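Local coordinates for protein alpha-Amylase (PDB 2B5D) that belongs, as an alpha-amylase by name, to the family 57 glycosyl hydrolases and pairs a largely parallel beta sheet with many helices, at residues E75-M78 and E79-E83; K112-N115 and V116-S119. All coordinates share one frame; numbering follows the deposited sequence.

Contact 1: residues E75-M78 and E79-E83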
loop_
_atom_site.group_PDB
_atom_site.type_symbol
_atom_site.label_atom_id
_atom_site.label_comp_id
_atom_site.label_asym_id
_atom_site.label_seq_id
_atom_site.Cartn_x
_atom_site.Cartn_y
_atom_site.Cartn_z
ATOM N N GLU A 75 -32.768 7.479 -8.553
ATOM C CA GLU A 75 -34.101 6.889 -8.634
ATOM C C GLU A 75 -34.004 5.353 -8.569
ATOM O O GLU A 75 -34.756 4.691 -7.840
ATOM C CB GLU A 75 -34.737 7.323 -9.944
ATOM C CG GLU A 75 -36.125 7.896 -9.784
ATOM C CD GLU A 75 -36.536 8.820 -10.942
ATOM O OE1 GLU A 75 -37.323 8.358 -11.801
ATOM O OE2 GLU A 75 -36.090 10.003 -10.994
ATOM N N ARG A 76 -33.038 4.815 -9.312
ATOM C CA ARG A 76 -32.730 3.392 -9.345
ATOM C C ARG A 76 -32.106 2.911 -8.020
ATOM O O ARG A 76 -32.390 1.794 -7.553
ATOM C CB ARG A 76 -31.868 3.096 -10.588
ATOM C CG ARG A 76 -30.684 2.138 -10.427
ATOM C CD ARG A 76 -30.114 1.731 -11.801
ATOM N NE ARG A 76 -30.266 2.789 -12.804
ATOM C CZ ARG A 76 -29.256 3.467 -13.360
ATOM N NH1 ARG A 76 -27.988 3.186 -13.020
ATOM N NH2 ARG A 76 -29.508 4.421 -14.266
ATOM N N HIS A 77 -31.297 3.762 -7.389
ATOM C CA HIS A 77 -30.788 3.469 -6.048
ATOM C C HIS A 77 -31.923 3.444 -5.015
ATOM O O HIS A 77 -31.969 2.597 -4.128
ATOM C CB HIS A 77 -29.724 4.488 -5.660
ATOM C CG HIS A 77 -29.467 4.564 -4.188
ATOM N ND1 HIS A 77 -28.459 3.853 -3.573
ATOM C CD2 HIS A 77 -30.076 5.280 -3.211
ATOM C CE1 HIS A 77 -28.463 4.121 -2.277
ATOM N NE2 HIS A 77 -29.434 4.983 -2.031
ATOM N N MET A 78 -32.854 4.371 -5.140
ATOM C CA MET A 78 -33.952 4.429 -4.186
ATOM C C MET A 78 -34.897 3.222 -4.263
ATOM O O MET A 78 -35.426 2.768 -3.234
ATOM C CB MET A 78 -34.691 5.766 -4.291
ATOM C CG MET A 78 -33.948 6.898 -3.585
ATOM S SD MET A 78 -33.419 6.495 -1.868
ATOM C CE MET A 78 -34.980 6.626 -0.982
ATOM N N GLU A 79 -35.080 2.704 -5.478
ATOM C CA GLU A 79 -35.898 1.499 -5.712
ATOM C C GLU A 79 -35.225 0.225 -5.196
ATOM O O GLU A 79 -35.853 -0.577 -4.502
ATOM C CB GLU A 79 -36.266 1.371 -7.185
ATOM C CG GLU A 79 -37.534 2.127 -7.542
ATOM C CD GLU A 79 -37.522 2.608 -8.987
ATOM O OE1 GLU A 79 -38.430 3.398 -9.361
ATOM O OE2 GLU A 79 -36.598 2.201 -9.748
ATOM N N LYS A 80 -33.944 0.065 -5.520
ATOM C CA LYS A 80 -33.121 -0.982 -4.921
ATOM C C LYS A 80 -33.305 -0.978 -3.396
ATOM O O LYS A 80 -33.483 -2.027 -2.772
ATOM C CB LYS A 80 -31.657 -0.747 -5.295
ATOM C CG LYS A 80 -30.817 -1.993 -5.463
ATOM C CD LYS A 80 -29.865 -1.812 -6.655
ATOM C CE LYS A 80 -28.857 -2.964 -6.817
ATOM N NZ LYS A 80 -27.616 -2.796 -5.983
ATOM N N LEU A 81 -33.307 0.218 -2.812
ATOM C CA LEU A 81 -33.427 0.380 -1.377
ATOM C C LEU A 81 -34.830 0.085 -0.834
ATOM O O LEU A 81 -34.942 -0.538 0.219
ATOM C CB LEU A 81 -32.920 1.772 -0.946
ATOM C CG LEU A 81 -32.879 2.151 0.540
ATOM C CD1 LEU A 81 -31.992 1.202 1.388
ATOM C CD2 LEU A 81 -32.473 3.619 0.733
ATOM N N ILE A 82 -35.883 0.532 -1.525
ATOM C CA ILE A 82 -37.280 0.167 -1.155
ATOM C C ILE A 82 -37.577 -1.347 -1.318
ATOM O O ILE A 82 -38.385 -1.927 -0.568
ATOM C CB ILE A 82 -38.338 0.944 -1.967
ATOM C CG1 ILE A 82 -38.289 2.440 -1.634
ATOM C CG2 ILE A 82 -39.755 0.354 -1.719
ATOM C CD1 ILE A 82 -38.987 3.351 -2.669
ATOM N N GLU A 83 -36.930 -1.961 -2.313
ATOM C CA GLU A 83 -36.943 -3.416 -2.479
ATOM C C GLU A 83 -36.313 -4.095 -1.259
ATOM O O GLU A 83 -36.895 -5.028 -0.703
ATOM C CB GLU A 83 -36.219 -3.816 -3.767
ATOM C CG GLU A 83 -36.372 -5.286 -4.176
ATOM C CD GLU A 83 -35.227 -5.750 -5.080
ATOM O OE1 GLU A 83 -35.440 -5.849 -6.306
ATOM O OE2 GLU A 83 -34.104 -5.973 -4.570
#
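Met78 and Leu81 meet on the buried side of one helix, lying side by side and pointing the same way, with Met78 SD 4.0 Å from Leu81 CD2. Met78 sets CG beside its own backbone N (chi1 -79°); the chain, bent again at chi2 and chi3, stands out from the helix about level with its own CA, and Leu81 leans back to meet SD. The same methyl of Leu81 also approaches the His77 ring obliquely, at 4.3 Å from NE2.

Ile82 stays closer to the backbone: its CG1 lies 3.3 Å from Met78 O, the carbonyl that accepts the bond from Ile82 N at 2.9 Å. Glu79 takes another course, running extended beyond CG and back along the helix, and its OE2 comes within 3.6 Å of Glu75 O. Glu75 and Glu79 thus stand one turn apart, with 5.6 Å between Glu75 OE1 and Glu79 OE1, and the like charges are probably offset by Arg118 of helix 97-119, which forms a salt bridge with each.

These side chains project from helix 68-91, a regular alpha-helix here, in the family 57 portion of the chain. Four successive i to i+4 bonds tie 75-78 to 79-83; the straightest, from Lys80 N to Arg76 O, has an N-H...O angle of 171°.

Farther out, Met78 packs on Leu114 and Leu81 on Phe110, both of helix 97-119, and Met78 also touches Thr35 of helix 27-47, while His77 meets the ring of Phe31 at about 35° between planes. Lys80 NZ is anchored on the carbonyl oxygen of Asp276.

Contact 2: residues K112-N115 and V116-S119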
loop_
_atom_site.group_PDB
_atom_site.type_symbol
_atom_site.label_atom_id
_atom_site.label_comp_id
_atom_site.label_asym_id
_atom_site.label_seq_id
_atom_site.Cartn_x
_atom_site.Cartn_y
_atom_site.Cartn_z
ATOM N N LYS A 112 -41.809 7.678 0.744
ATOM C CA LYS A 112 -42.010 9.123 0.885
ATOM C C LYS A 112 -40.917 9.970 0.228
ATOM O O LYS A 112 -41.212 10.911 -0.512
ATOM C CB LYS A 112 -42.138 9.494 2.362
ATOM C CG LYS A 112 -43.545 9.870 2.805
ATOM C CD LYS A 112 -43.831 11.372 2.579
ATOM C CE LYS A 112 -44.177 11.707 1.093
ATOM N NZ LYS A 112 -44.338 13.185 0.827
ATOM N N ILE A 113 -39.661 9.618 0.506
ATOM C CA ILE A 113 -38.504 10.332 -0.023
ATOM C C ILE A 113 -38.443 10.308 -1.551
ATOM O O ILE A 113 -38.343 11.361 -2.178
ATOM C CB ILE A 113 -37.191 9.839 0.650
ATOM C CG1 ILE A 113 -37.061 10.507 2.019
ATOM C CG2 ILE A 113 -35.942 10.116 -0.214
ATOM C CD1 ILE A 113 -36.255 9.722 2.976
ATOM N N LEU A 114 -38.531 9.114 -2.138
ATOM C CA LEU A 114 -38.458 8.941 -3.600
ATOM C C LEU A 114 -39.621 9.643 -4.286
ATOM O O LEU A 114 -39.485 10.120 -5.417
ATOM C CB LEU A 114 -38.478 7.458 -3.974
ATOM C CG LEU A 114 -37.663 6.927 -5.155
ATOM C CD1 LEU A 114 -38.224 5.571 -5.581
ATOM C CD2 LEU A 114 -37.566 7.869 -6.354
ATOM N N ASN A 115 -40.746 9.702 -3.572
ATOM C CA ASN A 115 -41.949 10.404 -3.989
ATOM C C ASN A 115 -41.808 11.916 -4.013
ATOM O O ASN A 115 -42.358 12.569 -4.904
ATOM C CB ASN A 115 -43.082 10.071 -3.045
ATOM C CG ASN A 115 -44.354 9.790 -3.773
ATOM O OD1 ASN A 115 -44.594 8.649 -4.189
ATOM N ND2 ASN A 115 -45.184 10.823 -3.954
ATOM N N VAL A 116 -41.111 12.473 -3.020
ATOM C CA VAL A 116 -40.766 13.897 -3.035
ATOM C C VAL A 116 -39.844 14.180 -4.212
ATOM O O VAL A 116 -40.021 15.154 -4.926
ATOM C CB VAL A 116 -40.113 14.363 -1.707
ATOM C CG1 VAL A 116 -39.469 15.745 -1.852
ATOM C CG2 VAL A 116 -41.143 14.359 -0.568
ATOM N N PHE A 117 -38.865 13.308 -4.414
ATOM C CA PHE A 117 -37.923 13.429 -5.511
ATOM C C PHE A 117 -38.649 13.472 -6.853
ATOM O O PHE A 117 -38.247 14.208 -7.760
ATOM C CB PHE A 117 -36.956 12.260 -5.471
ATOM C CG PHE A 117 -35.841 12.354 -6.460
ATOM C CD1 PHE A 117 -35.895 11.651 -7.653
ATOM C CD2 PHE A 117 -34.712 13.109 -6.180
ATOM C CE1 PHE A 117 -34.847 11.712 -8.565
ATOM C CE2 PHE A 117 -33.664 13.178 -7.091
ATOM C CZ PHE A 117 -33.735 12.479 -8.285
ATOM N N ARG A 118 -39.722 12.683 -6.955
ATOM C CA ARG A 118 -40.561 12.629 -8.147
ATOM C C ARG A 118 -41.439 13.871 -8.277
ATOM O O ARG A 118 -41.532 14.413 -9.369
ATOM C CB ARG A 118 -41.399 11.344 -8.181
ATOM C CG ARG A 118 -40.565 10.076 -8.399
ATOM C CD ARG A 118 -41.443 8.874 -8.727
ATOM N NE ARG A 118 -40.768 7.593 -8.506
ATOM C CZ ARG A 118 -39.796 7.105 -9.277
ATOM N NH1 ARG A 118 -39.250 5.926 -9.002
ATOM N NH2 ARG A 118 -39.366 7.796 -10.319
ATOM N N SER A 119 -42.047 14.335 -7.180
ATOM C CA SER A 119 -42.737 15.639 -7.145
ATOM C C SER A 119 -42.005 16.771 -7.876
ATOM O O SER A 119 -42.645 17.715 -8.353
ATOM C CB SER A 119 -42.935 16.118 -5.709
ATOM O OG SER A 119 -43.400 15.083 -4.881
#
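Leu114 and Arg118, one turn apart, make the main side-chain contact. Leu114 CD2 sits over one face of the guanidinium, 3.6 Å above its plane and offset toward the rim, while CD1 approaches NH1 at 3.6 Å. Arg118 has CG beside its backbone N (chi1 -69°) and runs extended from CG to NE, which carries the flat group outward alongside the leucine, so that CD2 comes to lie over one face. The apolar contact is looser: Leu114 CD2 lies obliquely to the Phe117 ring, 4.3 Å from CD1. Separately, the bent Lys112 chain brings NZ to 3.7 Å from Val116 CG2.

Among the hydrogen bonds, four i to i+4 links continue the alpha-helix from 112-115 into 116-119. Asn115 O is gripped twice, by Ser119 N at 2.9 Å and by Ser119 OG at 2.7 Å, from opposite faces of its carbonyl plane. Ser119 can do this because OG stands beside its own N (chi1 -45°), turned back toward the preceding turn.

Charge pairing is left to the far end of Arg118, which bridges Glu75 and Glu79 of helix 68-91. Helix 97-119 packs against two others: Ile113 and Leu114 touch Met78 of helix 68-91, whereas Val116 lies against Ile39 and Met43 of helix 27-47.

Contacts 1 and 2 lie on consecutive helices, 68-91 and 97-119, with their centres 12 Å apart and on the same side of the chain's centre. They meet directly. Arg118 of contact 2 reaches across with both terminal nitrogens, NH2 to Glu75 OE1 at 2.6 Å and NH1 to Glu79 OE1 at 2.7 Å, so a single guanidinium joins two carboxylates from successive turns of contact 1. Beside this charged group, Met78 CB comes unusually close to Leu114 CG, at 3.3 Å, and Glu75 OE2 comes within 3.2 Å of Phe117 CE1. Together they form part of one helix-helix interface, charged at Arg118 and apolar around Met78 and Leu114.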